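Local coordinates for Ras-interacting protein 1 (Homo sapiens, PDB 5KHQ), which binds GTP-loaded Ras-family GTPases, probably through the Ras-associating domain described here, and regulates GTPase signalling, cell architecture and adhesion as blood vessels form, at residues 18-23 with 32-37; 37-42 with 105-110; 42-47 with 68-73; 74-79 with 95-100. One frame throughout, in Å; residues are numbered along the deposited sequence.

Contact 1. Residues 18-23 with 32-37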
loop_
_atom_site.group_PDB
_atom_site.type_symbol
_atom_site.label_atom_id
_atom_site.label_comp_id
_atom_site.label_asym_id
_atom_site.label_seq_id
_atom_site.Cartn_x
_atom_site.Cartn_y
_atom_site.Cartn_z
ATOM N N VAL B 18 15.285 -11.928 -0.126
ATOM C CA VAL B 18 15.603 -11.508 1.240
ATOM C C VAL B 18 15.156 -10.066 1.439
ATOM O O VAL B 18 15.450 -9.196 0.609
ATOM C CB VAL B 18 17.104 -11.608 1.592
ATOM C CG1 VAL B 18 17.266 -11.882 3.078
ATOM C CG2 VAL B 18 17.798 -12.690 0.783
ATOM N N LEU B 19 14.450 -9.818 2.539
ATOM C CA LEU B 19 13.985 -8.476 2.862
ATOM C C LEU B 19 14.696 -7.934 4.088
ATOM O O LEU B 19 14.750 -8.603 5.124
ATOM C CB LEU B 19 12.468 -8.462 3.070
ATOM C CG LEU B 19 11.530 -8.897 1.936
ATOM C CD1 LEU B 19 10.108 -8.926 2.466
ATOM C CD2 LEU B 19 11.619 -7.994 0.712
ATOM N N LYS B 20 15.250 -6.730 3.955
ATOM C CA LYS B 20 15.863 -6.027 5.086
ATOM C C LYS B 20 14.781 -5.288 5.884
ATOM O O LYS B 20 14.269 -4.245 5.458
ATOM C CB LYS B 20 16.973 -5.070 4.624
ATOM C CG LYS B 20 18.051 -5.730 3.778
ATOM C CD LYS B 20 19.115 -4.748 3.316
ATOM C CE LYS B 20 19.994 -5.374 2.246
ATOM N NZ LYS B 20 21.339 -4.738 2.234
ATOM N N ILE B 21 14.425 -5.860 7.029
ATOM C CA ILE B 21 13.461 -5.268 7.946
ATOM C C ILE B 21 14.188 -4.504 9.077
ATOM O O ILE B 21 14.765 -5.111 9.991
ATOM C CB ILE B 21 12.506 -6.358 8.484
ATOM C CG1 ILE B 21 11.733 -6.978 7.310
ATOM C CG2 ILE B 21 11.577 -5.807 9.567
ATOM C CD1 ILE B 21 10.872 -8.178 7.663
ATOM N N PHE B 22 14.152 -3.172 9.001
ATOM C CA PHE B 22 14.803 -2.284 9.980
ATOM C C PHE B 22 13.961 -2.068 11.248
ATOM O O PHE B 22 12.743 -1.934 11.162
ATOM C CB PHE B 22 15.098 -0.938 9.331
ATOM C CG PHE B 22 16.070 -0.998 8.172
ATOM C CD1 PHE B 22 15.696 -1.541 6.934
ATOM C CD2 PHE B 22 17.356 -0.460 8.300
ATOM C CE1 PHE B 22 16.590 -1.567 5.860
ATOM C CE2 PHE B 22 18.250 -0.477 7.230
ATOM C CZ PHE B 22 17.868 -1.032 6.009
ATOM N N GLY B 23 14.604 -2.041 12.418
ATOM C CA GLY B 23 13.910 -1.834 13.706
ATOM C C GLY B 23 13.936 -0.386 14.181
ATOM O O GLY B 23 14.991 0.246 14.182
ATOM N N TYR B 32 19.416 -3.741 10.843
ATOM C CA TYR B 32 18.332 -4.478 10.179
ATOM C C TYR B 32 18.427 -5.983 10.338
ATOM O O TYR B 32 19.514 -6.524 10.464
ATOM C CB TYR B 32 18.269 -4.124 8.688
ATOM C CG TYR B 32 19.449 -4.551 7.828
ATOM C CD1 TYR B 32 19.496 -5.828 7.244
ATOM C CD2 TYR B 32 20.492 -3.659 7.542
ATOM C CE1 TYR B 32 20.562 -6.212 6.432
ATOM C CE2 TYR B 32 21.560 -4.032 6.726
ATOM C CZ TYR B 32 21.592 -5.310 6.173
ATOM O OH TYR B 32 22.649 -5.693 5.370
ATOM N N LYS B 33 17.281 -6.652 10.320
ATOM C CA LYS B 33 17.246 -8.104 10.196
ATOM C C LYS B 33 16.856 -8.516 8.775
ATOM O O LYS B 33 15.813 -8.099 8.259
ATOM C CB LYS B 33 16.299 -8.753 11.222
ATOM C CG LYS B 33 16.548 -8.413 12.692
ATOM C CD LYS B 33 17.845 -8.964 13.270
ATOM C CE LYS B 33 18.912 -7.890 13.427
ATOM N NZ LYS B 33 20.248 -8.510 13.658
ATOM N N SER B 34 17.717 -9.313 8.142
ATOM C CA SER B 34 17.389 -9.970 6.881
ATOM C C SER B 34 16.405 -11.105 7.123
ATOM O O SER B 34 16.453 -11.757 8.166
ATOM C CB SER B 34 18.643 -10.477 6.200
ATOM O OG SER B 34 19.314 -9.401 5.575
ATOM N N VAL B 35 15.492 -11.294 6.167
ATOM C CA VAL B 35 14.402 -12.283 6.242
ATOM C C VAL B 35 14.135 -12.852 4.844
ATOM O O VAL B 35 13.977 -12.100 3.872
ATOM C CB VAL B 35 13.096 -11.677 6.829
ATOM C CG1 VAL B 35 11.892 -12.536 6.507
ATOM C CG2 VAL B 35 13.179 -11.544 8.336
ATOM N N LEU B 36 14.085 -14.179 4.756
ATOM C CA LEU B 36 13.680 -14.853 3.530
ATOM C C LEU B 36 12.173 -14.734 3.395
ATOM O O LEU B 36 11.425 -15.189 4.268
ATOM C CB LEU B 36 14.130 -16.330 3.536
ATOM C CG LEU B 36 13.924 -17.346 2.387
ATOM C CD1 LEU B 36 12.625 -18.128 2.574
ATOM C CD2 LEU B 36 14.024 -16.742 0.985
ATOM N N ALA B 37 11.746 -14.103 2.305
ATOM C CA ALA B 37 10.331 -13.962 1.987
ATOM C C ALA B 37 10.024 -14.517 0.605
ATOM O O ALA B 37 10.665 -14.144 -0.389
ATOM C CB ALA B 37 9.898 -12.510 2.085
#
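Strands 18-23 and 32-37 pair antiparallel as the two arms of a beta hairpin at one margin of the central sheet, with 32-37 the outermost strand of the sheet within this chain. Two hydrogen-bonded pairs, L19 with V35 and I21 with K33, hold the backbones: L19 N gives a nearly straight bond to V35 O (2.7 Å), whereas the return bond from V35 N to L19 O is bent and weak. L19, I21 and V35 make their face apolar, as suits residues packed beneath helix 43-52, and the end of K33 leads away from it; there L19 CD1 rests on A37 CB at 3.6 Å, and I21 CD1 reaches V35 CG2. On the other face Y32 lies between K20 and F22. Its chi1 of 66° sets CG between the backbone N and carbonyl carbon, and the ring receives the extended chain of K20, whose CD sits 3.9 Å from the ring centroid over one face. Y32 CB in turn stands almost centrally over the F22 ring, 3.7 Å from its centroid. A long lysine suits this exposed face, since its methylenes can cover the tyrosine. Such an N-terminal hairpin followed by a helix is the opening of the ubiquitin-like fold of Ras-associating domains.

Contact 2. Residues 37-42 with 105-110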
loop_
_atom_site.group_PDB
_atom_site.type_symbol
_atom_site.label_atom_id
_atom_site.label_comp_id
_atom_site.label_asym_id
_atom_site.label_seq_id
_atom_site.Cartn_x
_atom_site.Cartn_y
_atom_site.Cartn_z
ATOM N N ALA B 37 11.746 -14.103 2.305
ATOM C CA ALA B 37 10.331 -13.962 1.987
ATOM C C ALA B 37 10.024 -14.517 0.605
ATOM O O ALA B 37 10.665 -14.144 -0.389
ATOM C CB ALA B 37 9.898 -12.510 2.085
ATOM N N THR B 38 9.056 -15.432 0.577
ATOM C CA THR B 38 8.481 -15.969 -0.659
ATOM C C THR B 38 7.205 -15.188 -1.031
ATOM O O THR B 38 6.630 -14.496 -0.186
ATOM C CB THR B 38 8.225 -17.496 -0.563
ATOM O OG1 THR B 38 7.608 -17.953 -1.772
ATOM C CG2 THR B 38 7.333 -17.873 0.638
ATOM N N ALA B 39 6.771 -15.310 -2.289
ATOM C CA ALA B 39 5.617 -14.557 -2.817
ATOM C C ALA B 39 4.268 -14.918 -2.179
ATOM O O ALA B 39 3.245 -14.332 -2.516
ATOM C CB ALA B 39 5.552 -14.674 -4.336
ATOM N N ARG B 40 4.285 -15.872 -1.251
ATOM C CA ARG B 40 3.110 -16.262 -0.469
ATOM C C ARG B 40 3.283 -15.958 1.037
ATOM O O ARG B 40 2.435 -16.336 1.864
ATOM C CB ARG B 40 2.769 -17.745 -0.718
ATOM C CG ARG B 40 3.979 -18.668 -0.836
ATOM C CD ARG B 40 3.605 -20.118 -1.116
ATOM N NE ARG B 40 4.679 -20.822 -1.823
ATOM C CZ ARG B 40 5.768 -21.353 -1.258
ATOM N NH1 ARG B 40 5.976 -21.280 0.055
ATOM N NH2 ARG B 40 6.666 -21.961 -2.022
ATOM N N SER B 41 4.380 -15.275 1.381
ATOM C CA SER B 41 4.617 -14.793 2.746
ATOM C C SER B 41 3.734 -13.585 3.036
ATOM O O SER B 41 3.780 -12.585 2.306
ATOM C CB SER B 41 6.082 -14.414 2.960
ATOM O OG SER B 41 6.922 -15.549 2.946
ATOM N N THR B 42 2.924 -13.695 4.088
ATOM C CA THR B 42 2.096 -12.581 4.528
ATOM C C THR B 42 2.934 -11.617 5.362
ATOM O O THR B 42 3.968 -12.004 5.914
ATOM C CB THR B 42 0.846 -13.028 5.318
ATOM O OG1 THR B 42 1.235 -13.586 6.575
ATOM C CG2 THR B 42 0.017 -14.046 4.528
ATOM N N ARG B 105 1.412 -9.218 0.849
ATOM C CA ARG B 105 2.616 -10.001 0.566
ATOM C C ARG B 105 3.801 -9.078 0.269
ATOM O O ARG B 105 3.916 -8.533 -0.847
ATOM C CB ARG B 105 2.353 -11.057 -0.514
ATOM C CG ARG B 105 1.411 -12.156 -0.022
ATOM C CD ARG B 105 0.749 -12.927 -1.152
ATOM N NE ARG B 105 -0.193 -12.110 -1.918
ATOM C CZ ARG B 105 -0.593 -12.366 -3.163
ATOM N NH1 ARG B 105 -0.136 -13.422 -3.827
ATOM N NH2 ARG B 105 -1.450 -11.548 -3.757
ATOM N N PRO B 106 4.665 -8.870 1.291
ATOM C CA PRO B 106 5.746 -7.879 1.271
ATOM C C PRO B 106 6.735 -8.013 0.134
ATOM O O PRO B 106 7.249 -6.995 -0.319
ATOM C CB PRO B 106 6.445 -8.100 2.602
ATOM C CG PRO B 106 5.350 -8.554 3.494
ATOM C CD PRO B 106 4.511 -9.451 2.638
ATOM N N LEU B 107 6.993 -9.236 -0.330
ATOM C CA LEU B 107 7.872 -9.450 -1.484
ATOM C C LEU B 107 7.351 -8.679 -2.704
ATOM O O LEU B 107 8.119 -7.969 -3.379
ATOM C CB LEU B 107 7.992 -10.938 -1.816
ATOM C CG LEU B 107 9.290 -11.542 -2.390
ATOM C CD1 LEU B 107 8.943 -12.810 -3.164
ATOM C CD2 LEU B 107 10.161 -10.625 -3.256
ATOM N N LEU B 108 6.043 -8.804 -2.953
ATOM C CA LEU B 108 5.389 -8.164 -4.098
ATOM C C LEU B 108 5.310 -6.647 -3.940
ATOM O O LEU B 108 5.460 -5.919 -4.926
ATOM C CB LEU B 108 4.002 -8.775 -4.377
ATOM C CG LEU B 108 3.810 -10.307 -4.325
ATOM C CD1 LEU B 108 2.341 -10.681 -4.492
ATOM C CD2 LEU B 108 4.668 -11.069 -5.328
ATOM N N VAL B 109 5.094 -6.180 -2.703
ATOM C CA VAL B 109 5.140 -4.743 -2.382
ATOM C C VAL B 109 6.530 -4.182 -2.702
ATOM O O VAL B 109 6.656 -3.139 -3.357
ATOM C CB VAL B 109 4.787 -4.462 -0.906
ATOM C CG1 VAL B 109 4.852 -2.969 -0.606
ATOM C CG2 VAL B 109 3.413 -5.019 -0.552
ATOM N N GLN B 110 7.556 -4.904 -2.248
ATOM C CA GLN B 110 8.960 -4.606 -2.511
ATOM C C GLN B 110 9.246 -4.501 -4.008
ATOM O O GLN B 110 9.958 -3.592 -4.437
ATOM C CB GLN B 110 9.826 -5.709 -1.891
ATOM C CG GLN B 110 11.292 -5.734 -2.307
ATOM C CD GLN B 110 12.203 -5.088 -1.295
ATOM O OE1 GLN B 110 11.960 -3.970 -0.842
ATOM N NE2 GLN B 110 13.264 -5.791 -0.934
HETATM O O HOH W 1 5.800 -11.636 0.464
#
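Apolar contacts join A39 to the first turn of helix 106-112. A39 CB lies 3.8 Å from L108 CD2 and 4.0 Å from L107 CD1, and the small methyl lets both leucine branches come close to the loop backbone. L107 points its side chain at the loop, where CD1 also approaches A39 N (3.4 Å) and A37 O.

Close carbon-to-oxygen approaches form a second group. S41 O lies 3.2 Å from P106 CD and also meets R105 CA, while R105 CD passes A39 O. The aliphatic part of R105 thus lies along the loop; the chain bends at chi3 (-67°), and L108 CD1 lies over one face of the guanidinium. Proline suits the first helical position after the N-cap R105, because it has no N-H to satisfy there.

In this ubiquitin-like domain the loop links the N-terminal hairpin to helix 43-52, and T38 to S41 make a type I beta turn within it.

Polar links across the contact run through one water. It donates to T38 O (3.0 Å) and S41 O (2.9 Å) and accepts from L107 N (2.8 Å), giving a helix-start N-H a partner. Within the turn, T38 N donates to S41 OG at 3.2 Å, adding to the turn's own bond from S41 N to T38 O.

Contact 3. Residues 42-47 with 68-73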
loop_
_atom_site.group_PDB
_atom_site.type_symbol
_atom_site.label_atom_id
_atom_site.label_comp_id
_atom_site.label_asym_id
_atom_site.label_seq_id
_atom_site.Cartn_x
_atom_site.Cartn_y
_atom_site.Cartn_z
ATOM N N THR B 42 2.924 -13.695 4.088
ATOM C CA THR B 42 2.096 -12.581 4.528
ATOM C C THR B 42 2.934 -11.617 5.362
ATOM O O THR B 42 3.968 -12.004 5.914
ATOM C CB THR B 42 0.846 -13.028 5.318
ATOM O OG1 THR B 42 1.235 -13.586 6.575
ATOM C CG2 THR B 42 0.017 -14.046 4.528
ATOM N N ALA B 43 2.486 -10.364 5.442
ATOM C CA ALA B 43 3.165 -9.352 6.238
ATOM C C ALA B 43 3.200 -9.729 7.715
ATOM O O ALA B 43 4.234 -9.557 8.359
ATOM C CB ALA B 43 2.526 -7.990 6.038
ATOM N N ARG B 44 2.091 -10.269 8.225
ATOM C CA ARG B 44 1.964 -10.683 9.626
ATOM C C ARG B 44 2.944 -11.807 10.007
ATOM O O ARG B 44 3.477 -11.814 11.128
ATOM C CB ARG B 44 0.520 -11.090 9.933
ATOM C CG ARG B 44 0.191 -11.201 11.409
ATOM C CD ARG B 44 -1.250 -11.629 11.650
ATOM N NE ARG B 44 -1.320 -12.667 12.681
ATOM C CZ ARG B 44 -1.373 -12.455 13.997
ATOM N NH1 ARG B 44 -1.384 -11.225 14.500
ATOM N NH2 ARG B 44 -1.417 -13.496 14.817
ATOM N N GLU B 45 3.165 -12.740 9.071
ATOM C CA GLU B 45 4.166 -13.817 9.197
ATOM C C GLU B 45 5.586 -13.259 9.315
ATOM O O GLU B 45 6.377 -13.740 10.135
ATOM C CB GLU B 45 4.113 -14.764 7.992
ATOM C CG GLU B 45 3.006 -15.810 8.001
ATOM C CD GLU B 45 2.771 -16.445 6.632
ATOM O OE1 GLU B 45 3.439 -16.056 5.644
ATOM O OE2 GLU B 45 1.905 -17.341 6.536
ATOM N N LEU B 46 5.899 -12.253 8.492
ATOM C CA LEU B 46 7.198 -11.574 8.542
ATOM C C LEU B 46 7.374 -10.685 9.767
ATOM O O LEU B 46 8.496 -10.477 10.216
ATOM C CB LEU B 46 7.449 -10.762 7.277
ATOM C CG LEU B 46 7.559 -11.496 5.939
ATOM C CD1 LEU B 46 8.231 -10.559 4.949
ATOM C CD2 LEU B 46 8.310 -12.826 6.028
ATOM N N VAL B 47 6.268 -10.160 10.291
ATOM C CA VAL B 47 6.283 -9.421 11.551
ATOM C C VAL B 47 6.719 -10.372 12.668
ATOM O O VAL B 47 7.697 -10.083 13.360
ATOM C CB VAL B 47 4.937 -8.687 11.827
ATOM C CG1 VAL B 47 4.722 -8.388 13.311
ATOM C CG2 VAL B 47 4.888 -7.392 11.033
ATOM N N SER B 68 2.127 -13.007 21.167
ATOM C CA SER B 68 1.223 -12.041 21.819
ATOM C C SER B 68 1.301 -10.653 21.187
ATOM O O SER B 68 0.278 -10.053 20.830
ATOM C CB SER B 68 1.529 -11.939 23.322
ATOM O OG SER B 68 1.194 -13.131 24.007
ATOM N N CYS B 69 2.533 -10.170 21.049
ATOM C CA CYS B 69 2.821 -8.814 20.602
ATOM C C CYS B 69 3.013 -8.676 19.081
ATOM O O CYS B 69 3.643 -7.725 18.616
ATOM C CB CYS B 69 4.035 -8.265 21.372
ATOM S SG CYS B 69 5.398 -9.430 21.623
ATOM N N VAL B 70 2.462 -9.615 18.311
ATOM C CA VAL B 70 2.487 -9.547 16.840
ATOM C C VAL B 70 1.560 -8.408 16.403
ATOM O O VAL B 70 1.940 -7.553 15.586
ATOM C CB VAL B 70 2.115 -10.911 16.179
ATOM C CG1 VAL B 70 2.057 -10.817 14.659
ATOM C CG2 VAL B 70 3.120 -11.983 16.567
ATOM N N ASP B 71 0.367 -8.384 16.998
ATOM C CA ASP B 71 -0.644 -7.383 16.691
ATOM C C ASP B 71 -0.327 -5.993 17.236
ATOM O O ASP B 71 -0.945 -5.008 16.835
ATOM C CB ASP B 71 -2.026 -7.868 17.133
ATOM C CG ASP B 71 -2.570 -8.970 16.230
ATOM O OD1 ASP B 71 -2.640 -8.778 14.991
ATOM O OD2 ASP B 71 -2.923 -10.042 16.758
ATOM N N ALA B 72 0.640 -5.921 18.141
ATOM C CA ALA B 72 1.094 -4.653 18.703
ATOM C C ALA B 72 2.102 -3.942 17.794
ATOM O O ALA B 72 2.324 -2.734 17.920
ATOM C CB ALA B 72 1.681 -4.879 20.084
ATOM N N PHE B 73 2.705 -4.701 16.884
ATOM C CA PHE B 73 3.685 -4.168 15.941
ATOM C C PHE B 73 3.110 -4.138 14.525
ATOM O O PHE B 73 2.024 -4.674 14.289
ATOM C CB PHE B 73 4.964 -5.005 15.978
ATOM C CG PHE B 73 5.833 -4.745 17.174
ATOM C CD1 PHE B 73 5.561 -5.350 18.406
ATOM C CD2 PHE B 73 6.947 -3.903 17.069
ATOM C CE1 PHE B 73 6.374 -5.116 19.506
ATOM C CE2 PHE B 73 7.766 -3.665 18.168
ATOM C CZ PHE B 73 7.475 -4.272 19.387
#
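With CG anti to the backbone N (chi1 -165°) and the chain turned at chi3 (135°), R44 swings its guanidinium from the side of helix 43-52 across to V70 and D71. The two side chains R44 and V70 cross at about a right angle, and V70 CG1 lies over one guanidinium face, offset toward the rim and 3.5 Å from R44 NH1. The carboxylate of D71 comes to the edge of the same group instead. There the salt bridge joins NH1 of R44 to OD1 of D71 at 2.8 Å, with OD2 of D71 also close to that nitrogen at 3.0 Å; the planes of the two flat groups are 23° apart. One nitrogen therefore faces both carboxylate oxygens, rather than two nitrogens gripping two oxygens. Arginine suits the place because its CG and the face of its guanidinium can lie against a valine while its charge reaches an exposed aspartate.

One turn further along the helix, V47 points toward the loop and sets CG1 against V70 CG1 at 3.8 Å, with F73 CB a little farther off. Both valines are buried, and their short branched side chains suit the narrow gap between helix and turn. V70 also starts the type I turn that ends at F73, whose N bonds back to V70 O.

At the helix start T42 and E45 form a capping box: E45 N donates to T42 OG1, and T42 N to E45 OE1.

The contact thus ties the first turns of helix 43-52 to the loop entering strand 73-80, while L46 packs on V35 and A37 of strand 32-37 and A43 meets P106 of helix 106-112.

Contact 4. Residues 74-79 with 95-100. With GOL (glycerol), chain C.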
loop_
_atom_site.group_PDB
_atom_site.type_symbol
_atom_site.label_atom_id
_atom_site.label_comp_id
_atom_site.label_asym_id
_atom_site.label_seq_id
_atom_site.Cartn_x
_atom_site.Cartn_y
_atom_site.Cartn_z
ATOM N N ALA B 74 3.846 -3.517 13.599
ATOM C CA ALA B 74 3.421 -3.349 12.215
ATOM C C ALA B 74 4.608 -3.252 11.251
ATOM O O ALA B 74 5.593 -2.559 11.537
ATOM C CB ALA B 74 2.544 -2.109 12.092
ATOM N N LEU B 75 4.501 -3.941 10.110
ATOM C CA LEU B 75 5.464 -3.809 9.009
ATOM C C LEU B 75 5.085 -2.605 8.149
ATOM O O LEU B 75 3.907 -2.404 7.827
ATOM C CB LEU B 75 5.502 -5.079 8.146
ATOM C CG LEU B 75 6.800 -5.682 7.582
ATOM C CD1 LEU B 75 6.543 -6.083 6.143
ATOM C CD2 LEU B 75 8.022 -4.770 7.643
ATOM N N CYS B 76 6.082 -1.808 7.779
ATOM C CA CYS B 76 5.835 -0.542 7.098
ATOM C C CYS B 76 6.697 -0.374 5.871
ATOM O O CYS B 76 7.903 -0.574 5.927
ATOM C CB CYS B 76 6.081 0.640 8.038
ATOM S SG CYS B 76 5.186 0.551 9.604
ATOM N N ASP B 77 6.060 -0.010 4.763
ATOM C CA ASP B 77 6.753 0.473 3.587
ATOM C C ASP B 77 7.035 1.942 3.904
ATOM O O ASP B 77 6.099 2.743 3.994
ATOM C CB ASP B 77 5.862 0.291 2.345
ATOM C CG ASP B 77 6.609 0.506 1.013
ATOM O OD1 ASP B 77 7.804 0.892 0.998
ATOM O OD2 ASP B 77 5.977 0.286 -0.046
ATOM N N ALA B 78 8.312 2.278 4.125
ATOM C CA ALA B 78 8.732 3.640 4.515
ATOM C C ALA B 78 9.581 4.339 3.453
ATOM O O ALA B 78 10.397 3.698 2.793
ATOM C CB ALA B 78 9.478 3.592 5.834
ATOM N N LEU B 79 9.388 5.650 3.304
ATOM C CA LEU B 79 10.103 6.458 2.300
ATOM C C LEU B 79 10.746 7.717 2.890
ATOM O O LEU B 79 10.179 8.338 3.786
ATOM C CB LEU B 79 9.159 6.879 1.170
ATOM C CG LEU B 79 8.215 5.907 0.461
ATOM C CD1 LEU B 79 7.216 6.709 -0.349
ATOM C CD2 LEU B 79 8.949 4.925 -0.434
ATOM N N GLU B 95 10.163 10.181 5.832
ATOM C CA GLU B 95 9.239 11.294 5.565
ATOM C C GLU B 95 7.765 10.895 5.432
ATOM O O GLU B 95 6.878 11.666 5.775
ATOM C CB GLU B 95 9.711 12.144 4.379
ATOM C CG GLU B 95 10.584 13.311 4.824
ATOM C CD GLU B 95 11.501 13.834 3.739
ATOM O OE1 GLU B 95 11.040 14.638 2.898
ATOM O OE2 GLU B 95 12.691 13.453 3.746
ATOM N N HIS B 96 7.513 9.699 4.921
ATOM C CA HIS B 96 6.166 9.135 4.862
ATOM C C HIS B 96 6.247 7.611 5.000
ATOM O O HIS B 96 7.300 7.020 4.737
ATOM C CB HIS B 96 5.447 9.554 3.561
ATOM C CG HIS B 96 4.019 9.090 3.475
ATOM N ND1 HIS B 96 3.534 8.366 2.407
ATOM C CD2 HIS B 96 2.981 9.225 4.338
ATOM C CE1 HIS B 96 2.257 8.088 2.606
ATOM N NE2 HIS B 96 1.898 8.594 3.772
ATOM N N LEU B 97 5.157 6.984 5.438
ATOM C CA LEU B 97 5.086 5.535 5.472
ATOM C C LEU B 97 3.683 4.959 5.265
ATOM O O LEU B 97 2.690 5.668 5.399
ATOM C CB LEU B 97 5.736 4.983 6.752
ATOM C CG LEU B 97 5.222 5.168 8.180
ATOM C CD1 LEU B 97 3.977 4.347 8.503
ATOM C CD2 LEU B 97 6.358 4.755 9.103
ATOM N N ARG B 98 3.625 3.666 4.945
ATOM C CA ARG B 98 2.378 2.934 4.835
ATOM C C ARG B 98 2.451 1.644 5.653
ATOM O O ARG B 98 3.367 0.833 5.470
ATOM C CB ARG B 98 2.070 2.617 3.366
ATOM C CG ARG B 98 0.797 1.808 3.175
ATOM C CD ARG B 98 0.545 1.531 1.714
ATOM N NE ARG B 98 1.207 0.332 1.179
ATOM C CZ ARG B 98 0.852 -0.934 1.432
ATOM N NH1 ARG B 98 -0.135 -1.219 2.264
ATOM N NH2 ARG B 98 1.501 -1.927 0.856
ATOM N N VAL B 99 1.474 1.452 6.538
ATOM C CA VAL B 99 1.362 0.213 7.301
ATOM C C VAL B 99 0.755 -0.868 6.425
ATOM O O VAL B 99 -0.387 -0.741 5.984
ATOM C CB VAL B 99 0.509 0.399 8.573
ATOM C CG1 VAL B 99 0.218 -0.940 9.255
ATOM C CG2 VAL B 99 1.191 1.368 9.532
ATOM N N LEU B 100 1.533 -1.923 6.182
ATOM C CA LEU B 100 1.078 -3.093 5.432
ATOM C C LEU B 100 -0.018 -3.882 6.139
ATOM O O LEU B 100 -0.003 -4.038 7.364
ATOM C CB LEU B 100 2.250 -4.008 5.110
ATOM C CG LEU B 100 2.866 -3.760 3.739
ATOM C CD1 LEU B 100 3.813 -2.566 3.746
ATOM C CD2 LEU B 100 3.581 -5.020 3.273
HETATM C C1 GOL C . 1.473 0.670 -3.283
HETATM O O1 GOL C . 0.434 1.587 -3.636
HETATM C C2 GOL C . 2.611 1.427 -2.627
HETATM O O2 GOL C . 2.093 2.303 -1.617
HETATM C C3 GOL C . 3.542 0.397 -2.010
HETATM O O3 GOL C . 3.058 -0.036 -0.731
#
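The tight part of the pairing between 74-79 and 95-100 is its backbone and one apolar face. D77 and R98 form a hydrogen-bonded pair, D77 N to R98 O at 2.9 Å and R98 N to D77 O at 2.8 Å, and L79 N reaches H96 O in a nearly straight bond (169°). C76 with V99 and A78 with L97 are non-hydrogen-bonded pairs whose apolar side chains touch: A78 CB meets L97 CB, and C76 SG touches V99 CG2 and L97 CD1, each 4.1 Å away. On the D77 and R98 face, L100 CD1 packs on D77 CB at 3.8 Å and lies over one face of the R98 guanidinium.

That face is more polar and holds a glycerol, probably from the crystallisation liquor. Its O3 sits at the guanidinium edge of R98, accepting from NE (2.7 Å) and NH2 and bonding weakly to D77 OD2; the glycerol also bonds to D77 of the second subunit. Within the chain R98 pairs with E104 and D77 with R121. At the exposed end L79 O takes a straight bond from H96 N and a weak, bent one from E95 N.

With E95 and H96 both facing L79, the pairing ends in a classic beta bulge on an antiparallel edge pair of the ubiquitin-like sheet.

Overall arrangement
Along the chain, contact 1 comes first and shares A37 with contact 2, whose long loop encloses contacts 3 and 4; contacts 2 and 3 share T42. The four centres lie about 12 to 15 Å apart. Contacts 1 and 4 form the two outer pairs of one mixed sheet, with strand 120-127 between them. Contacts 2 and 3 involve helices 43-52 and 106-112, which pack over the sheet: V47 of helix 43-52 reaches L75, while V109 of helix 106-112 meets D77 and R98. Together they line much of the apolar interior between the helices and the sheet, consistent with a ubiquitin-like core, and contacts 2 and 4 also face the second subunit.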